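Local coordinates for glycoside hydrolase family 81 (Clostridium thermocellum, PDB 6FOP), which probably hydrolyses internal beta-1,3-glucosidic bonds in glucans such as laminarin, as a family 81 glycoside hydrolase of the Clostridium thermocellum cellulosome, at residues A204-D208 with P278-S282; Y222-T228 with A247-E253; Q267-H273 with F296-Y300. All blocks are in the same frame, centred on the assembly; numbering follows the deposited sequence.

Interaction 1 of 3, residues A204-D208 with P278-S282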
ATOM      1  N   ALA A 204       1.192  27.911   0.171  1.00 14.93           N
ATOM      2  CA  ALA A 204       0.447  26.977   1.039  1.00 13.93           C
ATOM      3  C   ALA A 204      -0.997  27.105   0.771  1.00 13.92           C
ATOM      4  O   ALA A 204      -1.504  28.202   0.531  1.00 16.61           O
ATOM      5  CB  ALA A 204       0.688  27.215   2.519  1.00 14.32           C
ATOM      6  N   VAL A 205      -1.701  25.989   0.858  1.00 14.10           N
ATOM      7  CA  VAL A 205      -3.153  26.022   0.963  1.00 14.15           C
ATOM      8  C   VAL A 205      -3.524  26.266   2.433  1.00 14.99           C
ATOM      9  O   VAL A 205      -2.995  25.615   3.338  1.00 15.52           O
ATOM     10  CB  VAL A 205      -3.838  24.767   0.396  1.00 14.82           C
ATOM     11  CG1 VAL A 205      -3.385  23.467   1.072  1.00 15.35           C
ATOM     12  CG2 VAL A 205      -5.357  24.908   0.480  1.00 16.01           C
ATOM     13  N   LEU A 206      -4.356  27.280   2.653  1.00 15.77           N
ATOM     14  CA  LEU A 206      -4.705  27.745   3.989  1.00 16.08           C
ATOM     15  C   LEU A 206      -6.087  27.257   4.351  1.00 17.15           C
ATOM     16  O   LEU A 206      -6.930  27.112   3.485  1.00 19.17           O
ATOM     17  CB  LEU A 206      -4.695  29.277   4.008  1.00 16.65           C
ATOM     18  CG  LEU A 206      -3.379  29.911   3.579  1.00 16.76           C
ATOM     19  CD1 LEU A 206      -3.545  31.423   3.425  1.00 18.96           C
ATOM     20  CD2 LEU A 206      -2.258  29.595   4.545  1.00 18.05           C
ATOM     21  N   PRO A 207      -6.341  27.078   5.652  1.00 17.06           N
ATOM     22  CA  PRO A 207      -7.641  26.609   6.096  1.00 18.80           C
ATOM     23  C   PRO A 207      -8.674  27.732   6.234  1.00 19.90           C
ATOM     24  O   PRO A 207      -9.853  27.442   6.453  1.00 23.93           O
ATOM     25  CB  PRO A 207      -7.342  25.993   7.474  1.00 21.41           C
ATOM     26  CG  PRO A 207      -6.131  26.726   7.942  1.00 19.92           C
ATOM     27  CD  PRO A 207      -5.326  27.040   6.717  1.00 19.11           C
ATOM     28  N   ASP A 208      -8.249  28.989   6.128  1.00 19.73           N
ATOM     29  CA  ASP A 208      -9.169  30.125   6.275  1.00 21.18           C
ATOM     30  C   ASP A 208      -8.490  31.355   5.682  1.00 20.88           C
ATOM     31  O   ASP A 208      -7.345  31.270   5.260  1.00 20.71           O
ATOM     32  CB  ASP A 208      -9.568  30.326   7.763  1.00 21.88           C
ATOM     33  CG  ASP A 208      -8.402  30.670   8.653  1.00 22.62           C
ATOM     34  OD1 ASP A 208      -7.809  31.738   8.436  1.00 21.90           O
ATOM     35  OD2 ASP A 208      -8.052  29.859   9.558  1.00 23.48           O
ATOM     36  N   PRO A 278      -5.232  23.700  15.439  1.00 18.30           N
ATOM     37  CA  PRO A 278      -6.653  23.834  15.126  1.00 19.37           C
ATOM     38  C   PRO A 278      -7.013  23.518  13.685  1.00 18.88           C
ATOM     39  O   PRO A 278      -8.175  23.210  13.374  1.00 21.25           O
ATOM     40  CB  PRO A 278      -6.939  25.325  15.410  1.00 20.28           C
ATOM     41  CG  PRO A 278      -5.852  25.771  16.307  1.00 22.47           C
ATOM     42  CD  PRO A 278      -4.655  24.961  15.946  1.00 20.72           C
ATOM     43  N   TYR A 279      -6.040  23.595  12.800  1.00 17.15           N
ATOM     44  CA  TYR A 279      -6.306  23.588  11.378  1.00 16.77           C
ATOM     45  C   TYR A 279      -6.562  22.193  10.841  1.00 15.83           C
ATOM     46  O   TYR A 279      -5.832  21.239  11.178  1.00 16.29           O
ATOM     47  CB  TYR A 279      -5.111  24.175  10.645  1.00 16.93           C
ATOM     48  CG  TYR A 279      -4.638  25.493  11.176  1.00 18.58           C
ATOM     49  CD1 TYR A 279      -5.519  26.575  11.318  1.00 20.27           C
ATOM     50  CD2 TYR A 279      -3.309  25.664  11.537  1.00 18.60           C
ATOM     51  CE1 TYR A 279      -5.071  27.792  11.789  1.00 22.15           C
ATOM     52  CE2 TYR A 279      -2.864  26.872  12.019  1.00 20.72           C
ATOM     53  CZ  TYR A 279      -3.748  27.930  12.143  1.00 21.65           C
ATOM     54  OH  TYR A 279      -3.311  29.151  12.593  1.00 26.89           O
ATOM     55  N   THR A 280      -7.580  22.075   9.994  1.00 16.46           N
ATOM     56  CA  THR A 280      -7.875  20.815   9.309  1.00 15.05           C
ATOM     57  C   THR A 280      -8.107  21.078   7.835  1.00 15.65           C
ATOM     58  O   THR A 280      -8.397  22.236   7.433  1.00 17.45           O
ATOM     59  CB  THR A 280      -9.117  20.123   9.885  1.00 17.15           C
ATOM     60  OG1 THR A 280     -10.264  20.964   9.739  1.00 20.78           O
ATOM     61  CG2 THR A 280      -8.931  19.779  11.350  1.00 17.44           C
ATOM     62  N   TYR A 281      -8.011  20.018   7.039  1.00 14.90           N
ATOM     63  CA  TYR A 281      -8.389  20.037   5.627  1.00 15.68           C
ATOM     64  C   TYR A 281      -9.384  18.931   5.351  1.00 15.94           C
ATOM     65  O   TYR A 281      -9.188  17.789   5.818  1.00 16.90           O
ATOM     66  CB  TYR A 281      -7.179  19.869   4.715  1.00 15.56           C
ATOM     67  CG  TYR A 281      -6.147  20.969   4.876  1.00 15.75           C
ATOM     68  CD1 TYR A 281      -6.318  22.189   4.240  1.00 16.12           C
ATOM     69  CD2 TYR A 281      -5.063  20.815   5.716  1.00 16.07           C
ATOM     70  CE1 TYR A 281      -5.391  23.208   4.400  1.00 16.00           C
ATOM     71  CE2 TYR A 281      -4.133  21.836   5.877  1.00 15.23           C
ATOM     72  CZ  TYR A 281      -4.335  23.045   5.241  1.00 14.77           C
ATOM     73  OH  TYR A 281      -3.394  24.035   5.399  1.00 15.16           O
ATOM     74  N   SER A 282     -10.423  19.241   4.593  1.00 16.22           N
ATOM     75  CA  SER A 282     -11.349  18.232   4.137  1.00 16.00           C
ATOM     76  C   SER A 282     -10.860  17.694   2.812  1.00 16.10           C
ATOM     77  O   SER A 282     -10.745  18.419   1.831  1.00 19.45           O
ATOM     78  CB  SER A 282     -12.733  18.841   3.981  1.00 18.86           C
ATOM     79  OG  SER A 282     -13.638  17.870   3.497  1.00 24.93           O
TER
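Tyr281 and Val205 reach for one another from opposite directions, and the phenol ends on the backbone rather than on the valine side chain: Tyr281 OH donates to Val205 O at 2.6 Å. That carbonyl lies at the edge of the tyrosine ring, near its plane, while the donor sits 28° out of the carbonyl plane. Val205 CG1, turned between its own backbone N and carbonyl carbon (chi1 58°), packs against Tyr281 CE1 at 3.9 Å. Pro207 touches both tyrosines of the other segment. Its CG rests 3.4 Å from Tyr279 CD1, with the two side chains meeting at a slant, and its CD lies 3.8 Å from Tyr281 OH. Tyr217 of helix 211-220 adds a third aromatic: its hydroxyl is hydrogen-bonded to Tyr281 OH, and its ring meets that of Tyr279. The contact thus joins the end of strand 200-206, in the eight-stranded antiparallel sheet, to strand 280-283, an outer strand of a three-stranded sheet. The one hydrogen bond between the segments comes from the Tyr281 phenol; with Val205 O and Tyr217 OH both gripping its hydroxyl, this buried polar group is satisfied and its direction fixed amid otherwise apolar packing.

Interaction 2 of 3, residues Y222-T228 with A247-E253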
ATOM      1  N   TYR A 222       9.291  29.296   4.876  1.00 12.83           N
ATOM      2  CA  TYR A 222      10.656  29.302   4.407  1.00 13.43           C
ATOM      3  C   TYR A 222      11.480  28.144   4.913  1.00 13.74           C
ATOM      4  O   TYR A 222      12.689  28.132   4.735  1.00 14.88           O
ATOM      5  CB  TYR A 222      11.313  30.694   4.655  1.00 13.93           C
ATOM      6  CG  TYR A 222      10.436  31.809   4.121  1.00 14.25           C
ATOM      7  CD1 TYR A 222      10.318  32.012   2.758  1.00 14.52           C
ATOM      8  CD2 TYR A 222       9.648  32.563   4.957  1.00 14.99           C
ATOM      9  CE1 TYR A 222       9.463  32.987   2.238  1.00 15.28           C
ATOM     10  CE2 TYR A 222       8.794  33.556   4.457  1.00 15.28           C
ATOM     11  CZ  TYR A 222       8.722  33.778   3.096  1.00 14.56           C
ATOM     12  OH  TYR A 222       7.871  34.751   2.614  1.00 15.66           O
ATOM     13  N   CYS A 223      10.817  27.169   5.536  1.00 13.25           N
ATOM     14  CA  CYS A 223      11.457  25.934   5.991  1.00 13.23           C
ATOM     15  C   CYS A 223      11.176  24.889   4.926  1.00 12.79           C
ATOM     16  O   CYS A 223      10.180  24.169   4.971  1.00 13.33           O
ATOM     17  CB  CYS A 223      10.918  25.544   7.359  1.00 14.93           C
ATOM     18  SG  CYS A 223      11.424  26.678   8.671  1.00 15.98           S
ATOM     19  N   PHE A 224      12.008  24.861   3.905  1.00 12.94           N
ATOM     20  CA  PHE A 224      11.767  24.008   2.739  1.00 13.14           C
ATOM     21  C   PHE A 224      12.101  22.559   3.098  1.00 12.51           C
ATOM     22  O   PHE A 224      13.180  22.266   3.602  1.00 13.95           O
ATOM     23  CB  PHE A 224      12.639  24.459   1.568  1.00 13.50           C
ATOM     24  CG  PHE A 224      12.117  25.669   0.821  1.00 13.49           C
ATOM     25  CD1 PHE A 224      11.322  26.640   1.423  1.00 13.08           C
ATOM     26  CD2 PHE A 224      12.457  25.826  -0.521  1.00 13.07           C
ATOM     27  CE1 PHE A 224      10.860  27.729   0.692  1.00 13.84           C
ATOM     28  CE2 PHE A 224      11.992  26.907  -1.233  1.00 13.50           C
ATOM     29  CZ  PHE A 224      11.192  27.841  -0.633  1.00 13.80           C
ATOM     30  N   VAL A 225      11.163  21.648   2.817  1.00 12.93           N
ATOM     31  CA  VAL A 225      11.400  20.226   3.069  1.00 13.57           C
ATOM     32  C   VAL A 225      12.343  19.690   2.016  1.00 13.61           C
ATOM     33  O   VAL A 225      12.068  19.783   0.833  1.00 16.66           O
ATOM     34  CB  VAL A 225      10.091  19.426   3.105  1.00 14.24           C
ATOM     35  CG1 VAL A 225      10.403  17.941   3.244  1.00 14.83           C
ATOM     36  CG2 VAL A 225       9.257  19.880   4.283  1.00 14.62           C
ATOM     37  N   THR A 226      13.481  19.145   2.471  1.00 13.45           N
ATOM     38  CA  THR A 226      14.520  18.628   1.586  1.00 15.08           C
ATOM     39  C   THR A 226      14.719  17.115   1.671  1.00 15.33           C
ATOM     40  O   THR A 226      15.430  16.556   0.841  1.00 16.72           O
ATOM     41  CB  THR A 226      15.864  19.338   1.849  1.00 16.45           C
ATOM     42  OG1 THR A 226      16.164  19.267   3.247  1.00 20.73           O
ATOM     43  CG2 THR A 226      15.748  20.798   1.441  1.00 17.91           C
ATOM     44  N   ASP A 227      14.049  16.462   2.626  1.00 14.42           N
ATOM     45  CA  ASP A 227      14.075  14.987   2.694  1.00 14.52           C
ATOM     46  C   ASP A 227      12.903  14.557   3.567  1.00 14.32           C
ATOM     47  O   ASP A 227      12.457  15.300   4.440  1.00 14.12           O
ATOM     48  CB  ASP A 227      15.410  14.467   3.254  1.00 15.48           C
ATOM     49  CG  ASP A 227      15.677  12.992   2.918  1.00 19.97           C
ATOM     50  OD1 ASP A 227      15.014  12.415   2.065  1.00 18.31           O
ATOM     51  OD2 ASP A 227      16.608  12.442   3.533  1.00 28.61           O
ATOM     52  N   THR A 228      12.419  13.340   3.320  1.00 13.94           N
ATOM     53  CA  THR A 228      11.368  12.721   4.115  1.00 13.99           C
ATOM     54  C   THR A 228      11.726  11.237   4.296  1.00 14.18           C
ATOM     55  O   THR A 228      12.182  10.575   3.343  1.00 15.60           O
ATOM     56  CB  THR A 228       9.958  12.859   3.503  1.00 13.64           C
ATOM     57  OG1 THR A 228       9.898  12.212   2.230  1.00 13.71           O
ATOM     58  CG2 THR A 228       9.575  14.348   3.367  1.00 14.11           C
ATOM     59  N   ALA A 247      10.659  14.801   8.508  1.00 15.06           N
ATOM     60  CA  ALA A 247      10.956  15.719   7.421  1.00 15.69           C
ATOM     61  C   ALA A 247      12.192  16.510   7.811  1.00 15.86           C
ATOM     62  O   ALA A 247      12.289  16.996   8.933  1.00 19.80           O
ATOM     63  CB  ALA A 247       9.785  16.659   7.186  1.00 16.01           C
ATOM     64  N   GLU A 248      13.131  16.616   6.892  1.00 14.67           N
ATOM     65  CA  GLU A 248      14.284  17.485   7.038  1.00 15.60           C
ATOM     66  C   GLU A 248      13.897  18.821   6.413  1.00 15.62           C
ATOM     67  O   GLU A 248      13.399  18.837   5.301  1.00 15.35           O
ATOM     68  CB  GLU A 248      15.470  16.891   6.279  1.00 17.00           C
ATOM     69  CG  GLU A 248      16.727  17.714   6.253  1.00 21.09           C
ATOM     70  CD  GLU A 248      17.736  17.123   5.278  1.00 24.80           C
ATOM     71  OE1 GLU A 248      17.634  17.357   4.032  1.00 29.33           O
ATOM     72  OE2 GLU A 248      18.613  16.401   5.760  1.00 32.60           O
ATOM     73  N   VAL A 249      14.207  19.927   7.090  1.00 15.45           N
ATOM     74  CA  VAL A 249      14.004  21.256   6.514  1.00 15.06           C
ATOM     75  C   VAL A 249      15.310  22.043   6.384  1.00 16.54           C
ATOM     76  O   VAL A 249      16.241  21.901   7.197  1.00 18.37           O
ATOM     77  CB  VAL A 249      12.962  22.081   7.279  1.00 17.26           C
ATOM     78  CG1 VAL A 249      11.604  21.410   7.262  1.00 18.60           C
ATOM     79  CG2 VAL A 249      13.386  22.384   8.698  1.00 19.18           C
ATOM     80  N   SER A 250      15.347  22.841   5.302  1.00 15.57           N
ATOM     81  CA  SER A 250      16.410  23.791   5.073  0.61 16.20           C
ATOM     82  C   SER A 250      15.771  25.186   5.169  1.00 16.43           C
ATOM     83  O   SER A 250      14.825  25.518   4.444  1.00 16.58           O
ATOM     84  CB  SER A 250      17.064  23.469   3.729  0.61 18.14           C
ATOM     85  OG  SER A 250      17.567  22.113   3.761  0.61 20.44           O
ATOM     86  N   VAL A 251      16.272  25.979   6.107  1.00 14.93           N
ATOM     87  CA  VAL A 251      15.677  27.276   6.398  1.00 14.58           C
ATOM     88  C   VAL A 251      16.230  28.335   5.440  1.00 14.20           C
ATOM     89  O   VAL A 251      17.416  28.694   5.490  1.00 16.10           O
ATOM     90  CB  VAL A 251      15.950  27.688   7.848  1.00 16.09           C
ATOM     91  CG1 VAL A 251      15.287  29.034   8.135  1.00 16.17           C
ATOM     92  CG2 VAL A 251      15.465  26.621   8.831  1.00 17.34           C
ATOM     93  N   LYS A 252      15.362  28.850   4.582  1.00 14.72           N
ATOM     94  CA  LYS A 252      15.758  29.825   3.552  1.00 15.77           C
ATOM     95  C   LYS A 252      15.871  31.258   4.082  1.00 15.99           C
ATOM     96  O   LYS A 252      16.640  32.051   3.545  1.00 17.89           O
ATOM     97  CB  LYS A 252      14.830  29.777   2.351  1.00 16.13           C
ATOM     98  CG  LYS A 252      14.720  28.395   1.714  1.00 16.68           C
ATOM     99  CD  LYS A 252      16.069  27.888   1.202  1.00 17.83           C
ATOM    100  CE  LYS A 252      15.990  26.481   0.675  1.00 17.96           C
ATOM    101  NZ  LYS A 252      17.369  26.006   0.393  1.00 19.51           N
ATOM    102  N   GLU A 253      15.120  31.586   5.114  1.00 15.35           N
ATOM    103  CA  GLU A 253      15.246  32.876   5.818  1.00 16.34           C
ATOM    104  C   GLU A 253      14.494  32.763   7.120  1.00 16.88           C
ATOM    105  O   GLU A 253      13.689  31.839   7.293  1.00 16.39           O
ATOM    106  CB  GLU A 253      14.734  34.054   4.998  1.00 17.09           C
ATOM    107  CG  GLU A 253      13.272  33.955   4.622  1.00 16.59           C
ATOM    108  CD  GLU A 253      12.764  35.289   4.067  1.00 17.36           C
ATOM    109  OE1 GLU A 253      13.062  35.602   2.876  1.00 17.08           O
ATOM    110  OE2 GLU A 253      12.037  35.977   4.815  1.00 19.95           O
TER
HETATM  111  O   HOH W   1      18.670  16.045   1.785  1.00 47.98           O
HETATM  112  O   HOH W   2      18.956  14.046   4.074  1.00 49.63           O
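Thr226 OG1 donates to Glu248 OE1 at 2.5 Å, and the carboxylate accepts on the anti lone pair of OE1, away from OE2. In the conformer of Ser250 modelled here, its OG may also donate to the threonine hydroxyl, a longer and less certain bond. With chi1 at 52°, Thr226 sets OG1 between its backbone N and carbonyl carbon, where the carboxylate can meet it. Toward the open end of the hairpin, Lys252 CG sits over the face of the Phe224 ring, 3.8 Å from its centroid, a CH-pi contact in which the two side chains cross at about a right angle. Glu253 instead runs alongside Tyr222: its CG lies over the ring, and the carboxylate stacks with its plane 21° from that of the ring. Underneath is the antiparallel hairpin of strands 223-235 and 240-251. Phe224 pairs with Ser250 through two backbone hydrogen bonds, and Lys252 N adds a nearly straight one to Tyr222 O (2.8 Å, 178° at the hydrogen). A beta bulge between Val225 and Asp227 shifts the register by one: Thr226 N bonds to Glu248 O, and Glu248 N to Asp227 O. Cys223, Val225, Val249 and Val251 share one face of the sheet, with Cys223 CB 4.0 Å from Val249 CB. Farther out, a water lies within hydrogen-bonding distance of both Asp227 OD2 and Glu248 OE2, while Asp227 OD1 forms a salt bridge with Lys229. The Glu253 carboxylate is placed by Tyr200 OH, Ser178 N and Gln161 NE2, and the Phe224 ring also meets that of Tyr135 in the neighbouring eight-stranded sheet.

Interaction 3 of 3, residues Q267-H273 with F296-Y300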
ATOM      1  N   GLN A 267      -3.458   7.859  10.479  1.00 13.51           N
ATOM      2  CA  GLN A 267      -2.337   8.330  11.290  1.00 13.59           C
ATOM      3  C   GLN A 267      -2.806   9.024  12.560  1.00 14.10           C
ATOM      4  O   GLN A 267      -2.220   8.824  13.620  1.00 14.82           O
ATOM      5  CB  GLN A 267      -1.465   9.300  10.502  1.00 13.76           C
ATOM      6  CG  GLN A 267      -0.783   8.643   9.303  1.00 13.32           C
ATOM      7  CD  GLN A 267      -0.219   9.613   8.299  1.00 13.34           C
ATOM      8  OE1 GLN A 267      -0.793  10.660   8.072  1.00 14.37           O
ATOM      9  NE2 GLN A 267       0.888   9.270   7.692  1.00 14.10           N
ATOM     10  N   TRP A 268      -3.816   9.903  12.460  1.00 13.47           N
ATOM     11  CA  TRP A 268      -4.214  10.661  13.659  1.00 14.51           C
ATOM     12  C   TRP A 268      -5.197   9.955  14.566  1.00 14.21           C
ATOM     13  O   TRP A 268      -5.268  10.273  15.759  1.00 15.46           O
ATOM     14  CB  TRP A 268      -4.726  12.078  13.310  1.00 14.35           C
ATOM     15  CG  TRP A 268      -5.949  12.234  12.432  1.00 13.87           C
ATOM     16  CD1 TRP A 268      -5.955  12.676  11.145  1.00 13.81           C
ATOM     17  CD2 TRP A 268      -7.327  11.996  12.772  1.00 14.47           C
ATOM     18  NE1 TRP A 268      -7.234  12.752  10.673  1.00 14.57           N
ATOM     19  CE2 TRP A 268      -8.095  12.337  11.656  1.00 15.46           C
ATOM     20  CE3 TRP A 268      -7.986  11.591  13.937  1.00 15.04           C
ATOM     21  CZ2 TRP A 268      -9.500  12.201  11.634  1.00 16.07           C
ATOM     22  CZ3 TRP A 268      -9.394  11.458  13.914  1.00 15.44           C
ATOM     23  CH2 TRP A 268     -10.118  11.766  12.771  1.00 16.77           C
ATOM     24  N   ARG A 269      -5.951   8.994  14.032  1.00 15.19           N
ATOM     25  CA  ARG A 269      -7.027   8.396  14.844  1.00 16.29           C
ATOM     26  C   ARG A 269      -6.445   7.650  16.048  1.00 16.12           C
ATOM     27  O   ARG A 269      -5.573   6.789  15.900  1.00 18.71           O
ATOM     28  CB  ARG A 269      -7.892   7.472  14.020  1.00 18.06           C
ATOM     29  CG  ARG A 269      -9.185   7.078  14.738  1.00 17.62           C
ATOM     30  CD  ARG A 269      -9.862   5.919  14.052  1.00 17.95           C
ATOM     31  NE  ARG A 269     -10.138   6.187  12.653  1.00 17.84           N
ATOM     32  CZ  ARG A 269     -11.116   6.988  12.211  1.00 17.18           C
ATOM     33  NH1 ARG A 269     -11.889   7.671  13.061  1.00 19.66           N
ATOM     34  NH2 ARG A 269     -11.280   7.136  10.919  1.00 17.95           N
ATOM     35  N   ASN A 270      -6.934   8.014  17.233  1.00 18.33           N
ATOM     36  CA  ASN A 270      -6.538   7.383  18.494  1.00 20.61           C
ATOM     37  C   ASN A 270      -5.054   7.450  18.758  1.00 20.34           C
ATOM     38  O   ASN A 270      -4.503   6.614  19.468  1.00 23.74           O
ATOM     39  CB  ASN A 270      -7.064   5.944  18.550  1.00 23.08           C
ATOM     40  CG  ASN A 270      -8.584   5.877  18.572  1.00 25.71           C
ATOM     41  OD1 ASN A 270      -9.200   5.047  17.896  1.00 32.09           O
ATOM     42  ND2 ASN A 270      -9.194   6.749  19.345  1.00 26.97           N
ATOM     43  N   ASN A 271      -4.418   8.489  18.216  1.00 18.18           N
ATOM     44  CA  ASN A 271      -2.989   8.670  18.348  1.00 16.68           C
ATOM     45  C   ASN A 271      -2.691   9.563  19.552  1.00 17.91           C
ATOM     46  O   ASN A 271      -2.902  10.769  19.484  1.00 18.37           O
ATOM     47  CB  ASN A 271      -2.416   9.270  17.066  1.00 15.91           C
ATOM     48  CG  ASN A 271      -0.896   9.323  17.069  1.00 15.56           C
ATOM     49  OD1 ASN A 271      -0.255   9.322  18.117  1.00 17.36           O
ATOM     50  ND2 ASN A 271      -0.319   9.350  15.867  1.00 14.40           N
ATOM     51  N   PRO A 272      -2.155   8.988  20.635  1.00 18.58           N
ATOM     52  CA  PRO A 272      -1.882   9.774  21.840  1.00 19.54           C
ATOM     53  C   PRO A 272      -0.539  10.538  21.817  1.00 18.77           C
ATOM     54  O   PRO A 272      -0.180  11.167  22.814  1.00 22.66           O
ATOM     55  CB  PRO A 272      -1.887   8.701  22.927  1.00 21.71           C
ATOM     56  CG  PRO A 272      -1.244   7.551  22.261  1.00 22.17           C
ATOM     57  CD  PRO A 272      -1.783   7.569  20.843  1.00 19.50           C
ATOM     58  N   HIS A 273       0.176  10.437  20.697  1.00 16.59           N
ATOM     59  CA  HIS A 273       1.536  10.979  20.561  1.00 17.48           C
ATOM     60  C   HIS A 273       1.592  12.302  19.810  1.00 17.19           C
ATOM     61  O   HIS A 273       2.668  12.760  19.492  1.00 18.33           O
ATOM     62  CB  HIS A 273       2.439   9.953  19.888  1.00 19.42           C
ATOM     63  CG  HIS A 273       2.409   8.616  20.552  1.00 23.17           C
ATOM     64  ND1 HIS A 273       2.975   8.416  21.791  1.00 25.52           N
ATOM     65  CD2 HIS A 273       1.820   7.443  20.206  1.00 25.64           C
ATOM     66  CE1 HIS A 273       2.793   7.158  22.155  1.00 27.51           C
ATOM     67  NE2 HIS A 273       2.089   6.549  21.215  1.00 26.89           N
ATOM     68  N   PHE A 296       6.740  12.931  13.684  1.00 14.80           N
ATOM     69  CA  PHE A 296       5.715  12.348  14.538  1.00 14.64           C
ATOM     70  C   PHE A 296       5.791  10.838  14.432  1.00 14.12           C
ATOM     71  O   PHE A 296       6.452  10.298  13.551  1.00 14.38           O
ATOM     72  CB  PHE A 296       4.308  12.861  14.182  1.00 14.80           C
ATOM     73  CG  PHE A 296       3.780  12.382  12.862  1.00 14.58           C
ATOM     74  CD1 PHE A 296       4.086  13.041  11.689  1.00 15.74           C
ATOM     75  CD2 PHE A 296       2.918  11.274  12.794  1.00 15.66           C
ATOM     76  CE1 PHE A 296       3.592  12.635  10.474  1.00 15.50           C
ATOM     77  CE2 PHE A 296       2.403  10.878  11.581  1.00 15.59           C
ATOM     78  CZ  PHE A 296       2.766  11.538  10.414  1.00 15.66           C
ATOM     79  N   LYS A 297       5.063  10.178  15.322  1.00 14.31           N
ATOM     80  CA  LYS A 297       4.953   8.729  15.262  1.00 14.14           C
ATOM     81  C   LYS A 297       3.523   8.260  15.282  1.00 14.24           C
ATOM     82  O   LYS A 297       2.632   8.956  15.763  1.00 14.95           O
ATOM     83  CB  LYS A 297       5.765   8.045  16.349  1.00 17.04           C
ATOM     84  CG  LYS A 297       5.276   8.173  17.753  1.00 19.16           C
ATOM     85  CD  LYS A 297       6.249   7.429  18.672  1.00 24.24           C
ATOM     86  CE  LYS A 297       5.746   7.354  20.091  1.00 28.88           C
ATOM     87  NZ  LYS A 297       6.738   6.644  20.949  1.00 32.04           N
ATOM     88  N   THR A 298       3.336   7.050  14.755  1.00 13.96           N
ATOM     89  CA  THR A 298       2.099   6.294  14.949  1.00 14.54           C
ATOM     90  C   THR A 298       2.505   5.007  15.650  1.00 15.00           C
ATOM     91  O   THR A 298       3.622   4.481  15.429  1.00 15.58           O
ATOM     92  CB  THR A 298       1.400   5.962  13.618  1.00 14.30           C
ATOM     93  OG1 THR A 298       2.273   5.175  12.794  1.00 14.81           O
ATOM     94  CG2 THR A 298       0.977   7.209  12.884  1.00 14.13           C
ATOM     95  N   VAL A 299       1.580   4.471  16.444  1.00 14.62           N
ATOM     96  CA  VAL A 299       1.802   3.177  17.121  1.00 15.28           C
ATOM     97  C   VAL A 299       0.514   2.374  16.966  1.00 15.91           C
ATOM     98  O   VAL A 299      -0.556   2.817  17.375  1.00 17.05           O
ATOM     99  CB  VAL A 299       2.157   3.327  18.619  1.00 16.62           C
ATOM    100  CG1 VAL A 299       2.444   1.952  19.214  1.00 17.88           C
ATOM    101  CG2 VAL A 299       3.397   4.214  18.788  1.00 18.42           C
ATOM    102  N   TYR A 300       0.639   1.203  16.343  1.00 14.04           N
ATOM    103  CA  TYR A 300      -0.477   0.292  16.178  1.00 14.23           C
ATOM    104  C   TYR A 300      -0.244  -0.967  16.983  1.00 14.80           C
ATOM    105  O   TYR A 300       0.864  -1.417  17.124  1.00 16.40           O
ATOM    106  CB  TYR A 300      -0.607  -0.072  14.706  1.00 13.94           C
ATOM    107  CG  TYR A 300      -0.764   1.107  13.751  1.00 13.91           C
ATOM    108  CD1 TYR A 300      -1.687   2.117  13.979  1.00 14.72           C
ATOM    109  CD2 TYR A 300      -0.045   1.150  12.567  1.00 14.08           C
ATOM    110  CE1 TYR A 300      -1.827   3.188  13.081  1.00 15.03           C
ATOM    111  CE2 TYR A 300      -0.180   2.194  11.669  1.00 14.92           C
ATOM    112  CZ  TYR A 300      -1.086   3.197  11.917  1.00 13.91           C
ATOM    113  OH  TYR A 300      -1.193   4.221  11.007  1.00 15.25           O
TER
HETATM  114  O   HOH W   3       4.583  11.980  17.652  1.00 20.47           O
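The loop after the short helix 265-268 is shaped by a type II beta turn from Trp268 to Asn271 and then an Asx turn at Asn271, whose side chain also joins it to strand 295-301, an outer strand of the three-stranded antiparallel sheet. Asn271 OD1 accepts from His273 N at 2.8 Å to close the Asx turn, while ND2 makes two bonds, both close to the amide plane: one back to Gln267 O and one across to Lys297 O, each 3.0 Å. The second approaches in the carbonyl plane of Lys297, on a lone pair. With CG anti to the backbone N (chi1 -173°), the amide of Asn271 extends far enough to reach the strand. Two residues on, His273 is sandwiched: Lys297 CE lies over one ring face, 3.5 Å from the centroid, and Pro272 CG covers the opposite one. Val299 CG2 adds a contact to His273 NE2 at 3.6 Å, and a water joins His273 O to Lys297 N. At the helical end, the amide of Gln267 stands almost perpendicular to the Phe296 ring and meets its edge, NE2 lying 4.0 Å from CZ; Gln267 OE1 is taken up by Tyr264 N. Thr298 CG2 packs against Gln267 O. The Asn271 amide therefore has both its NH2 hydrogens and its oxygen engaged, which fixes its flip and ties helix end, turn and strand together through one side chain.

From the N terminus, strand 200-206 opens the loop that interaction 1 closes at residues 278-282. Interaction 2 falls entirely within that loop, pairing the two arms of the hairpin that follows helix 211-220. Interaction 3 begins at 267-273, still inside the loop of interaction 1, but finishes at 296-300, beyond it, so interactions 1 and 3 cross; interactions 2 and 3 follow in series. Interaction 1 joins the eight-stranded sheet to the small sheet of strand 280-283. Interaction 2 lies within the other three-stranded sheet, where strands 240-251 and 295-301 are neighbours, and interaction 3, its centre 23 Å away, sets helix 265-268 and the loop after it on that sheet's outer strand.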